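PDB 7O39: DivIVA from Staphylococcus aureus, which probably acts in cell division as a coiled-coil scaffold of the divisome, represented here by its dimeric N-terminal domain. Local coordinates for residues 26-29 against 30-33. Sequence-based numbering, arbitrary orientation.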
ATOM      1  N   VAL A  26       6.119  -9.248  -7.780  1.00 11.83           N
ATOM      2  CA  VAL A  26       4.878  -8.623  -7.333  1.00 10.33           C
ATOM      3  C   VAL A  26       4.633  -8.917  -5.854  1.00 10.36           C
ATOM      4  O   VAL A  26       4.331  -8.009  -5.069  1.00 10.63           O
ATOM      5  CB  VAL A  26       3.697  -9.065  -8.218  1.00 11.27           C
ATOM      6  CG1 VAL A  26       2.371  -8.550  -7.648  1.00 11.07           C
ATOM      7  CG2 VAL A  26       3.881  -8.568  -9.649  1.00 11.89           C
ATOM      8  N   ALA A  27       4.750 -10.191  -5.450  1.00 11.33           N
ATOM      9  CA  ALA A  27       4.528 -10.551  -4.048  1.00 10.85           C
ATOM     10  C   ALA A  27       5.443  -9.755  -3.127  1.00 12.42           C
ATOM     11  O   ALA A  27       5.011  -9.270  -2.068  1.00 12.92           O
ATOM     12  CB  ALA A  27       4.726 -12.052  -3.836  1.00 13.22           C
ATOM     13  N   ASN A  28       6.715  -9.611  -3.504  1.00 12.83           N
ATOM     14  CA  ASN A  28       7.655  -8.895  -2.647  1.00 13.26           C
ATOM     15  C   ASN A  28       7.280  -7.424  -2.520  1.00 13.19           C
ATOM     16  O   ASN A  28       7.381  -6.840  -1.433  1.00 14.48           O
ATOM     17  CB  ASN A  28       9.073  -9.051  -3.194  1.00 15.87           C
ATOM     18  CG  ASN A  28       9.630 -10.459  -2.997  1.00 19.25           C
ATOM     19  OD1 ASN A  28       9.135 -11.229  -2.172  1.00 22.79           O
ATOM     20  ND2 ASN A  28      10.668 -10.792  -3.752  1.00 21.73           N
ATOM     21  N   PHE A  29       6.815  -6.817  -3.614  1.00 12.24           N
ATOM     22  CA  PHE A  29       6.426  -5.413  -3.573  1.00 11.31           C
ATOM     23  C   PHE A  29       5.163  -5.223  -2.748  1.00 10.26           C
ATOM     24  O   PHE A  29       5.060  -4.262  -1.973  1.00 11.51           O
ATOM     25  CB  PHE A  29       6.224  -4.891  -4.994  1.00 12.48           C
ATOM     26  CG  PHE A  29       6.075  -3.397  -5.079  1.00 13.22           C
ATOM     27  CD1 PHE A  29       7.095  -2.555  -4.663  1.00 16.18           C
ATOM     28  CD2 PHE A  29       4.918  -2.832  -5.588  1.00 14.52           C
ATOM     29  CE1 PHE A  29       6.953  -1.181  -4.740  1.00 18.88           C
ATOM     30  CE2 PHE A  29       4.783  -1.461  -5.679  1.00 16.72           C
ATOM     31  CZ  PHE A  29       5.796  -0.640  -5.253  1.00 19.31           C
ATOM     32  N   LEU A  30       4.199  -6.137  -2.879  1.00 10.53           N
ATOM     33  CA  LEU A  30       2.995  -6.059  -2.061  1.00 10.71           C
ATOM     34  C   LEU A  30       3.329  -6.174  -0.580  1.00 11.32           C
ATOM     35  O   LEU A  30       2.721  -5.487   0.252  1.00 11.78           O
ATOM     36  CB  LEU A  30       2.014  -7.151  -2.484  1.00 12.04           C
ATOM     37  CG  LEU A  30       1.392  -6.977  -3.870  1.00 12.10           C
ATOM     38  CD1 LEU A  30       0.524  -8.183  -4.158  1.00 13.84           C
ATOM     39  CD2 LEU A  30       0.587  -5.689  -3.984  1.00 14.13           C
ATOM     40  N   GLU A  31       4.304  -7.015  -0.230  1.00 11.98           N
ATOM     41  CA  GLU A  31       4.730  -7.108   1.166  1.00 13.12           C
ATOM     42  C   GLU A  31       5.291  -5.775   1.661  1.00 12.48           C
ATOM     43  O   GLU A  31       5.000  -5.348   2.785  1.00 13.87           O
ATOM     44  CB  GLU A  31       5.756  -8.234   1.326  1.00 18.30           C
ATOM     45  CG  GLU A  31       6.253  -8.471   2.747  1.00 26.73           C
ATOM     46  CD  GLU A  31       7.227  -9.637   2.842  1.00 35.01           C
ATOM     47  OE1 GLU A  31       7.916  -9.930   1.843  1.00 39.15           O
ATOM     48  OE2 GLU A  31       7.306 -10.255   3.925  1.00 40.06           O
ATOM     49  N   GLN A  32       6.075  -5.093   0.822  1.00 12.16           N
ATOM     50  CA  GLN A  32       6.601  -3.781   1.192  1.00 12.43           C
ATOM     51  C   GLN A  32       5.481  -2.766   1.379  1.00 11.15           C
ATOM     52  O   GLN A  32       5.521  -1.950   2.314  1.00 11.90           O
ATOM     53  CB  GLN A  32       7.593  -3.296   0.141  1.00 14.44           C
ATOM     54  CG  GLN A  32       8.888  -4.100   0.082  1.00 18.47           C
ATOM     55  CD  GLN A  32       9.863  -3.529  -0.923  1.00 23.76           C
ATOM     56  OE1 GLN A  32       9.580  -3.478  -2.122  1.00 25.46           O
ATOM     57  NE2 GLN A  32      11.017  -3.088  -0.438  1.00 31.41           N
ATOM     58  N   LEU A  33       4.481  -2.782   0.496  1.00 10.65           N
ATOM     59  CA  LEU A  33       3.376  -1.840   0.638  1.00 10.89           C
ATOM     60  C   LEU A  33       2.566  -2.127   1.895  1.00  9.44           C
ATOM     61  O   LEU A  33       2.132  -1.192   2.586  1.00 11.28           O
ATOM     62  CB  LEU A  33       2.481  -1.858  -0.598  1.00 11.22           C
ATOM     63  CG  LEU A  33       3.156  -1.364  -1.881  1.00 11.82           C
ATOM     64  CD1 LEU A  33       2.172  -1.384  -3.041  1.00 15.17           C
ATOM     65  CD2 LEU A  33       3.766   0.023  -1.723  1.00 14.33           C
TER
HETATM   66  O   HOH W   1       9.376  -7.697   0.486  0.72 21.18           O
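With chi1 at -169°, F29 carries CG opposite its own backbone N and directs its ring outward, beside its own carbonyl carbon, where L33 can reach one face; the L33 chi1 of -65° sets CG beside the backbone N and brings the isobutyl end up to that ring. L33 CG stands over the face, displaced from the ring centre, and L33 CD1 comes within 3.7 Å of F29 CE2. Q32 reaches the same ring from another quarter: its extended chain brings OE1 to 3.7 Å from F29 CD1, at the ring edge and roughly level with the ring, with amide and ring planes 73° apart. One turn back, V26 and L30 run side by side, V26 CG1 lying 4.0 Å from L30 CD1. Beneath these side chains the helix shows regular i to i+4 bonding, from L30 N to V26 O (2.9 Å) through L33 N to F29 O (2.9 Å). N28 O has two donors, Q32 N at 3.1 Å and a water that also donates to E31 OE1, bridging carboxylate and backbone. V26, L30 and L33 pack on F14, L30 and I9 of the second subunit, whose K12 makes a cation-pi contact with F29. This apolar, aromatic-bearing surface, at L30 where the predicted coiled coil begins and just before it, is consistent with a role in holding the dimer; Q32, packed on F4 of the second subunit, lies between it and the water-bridged N28 O and E31.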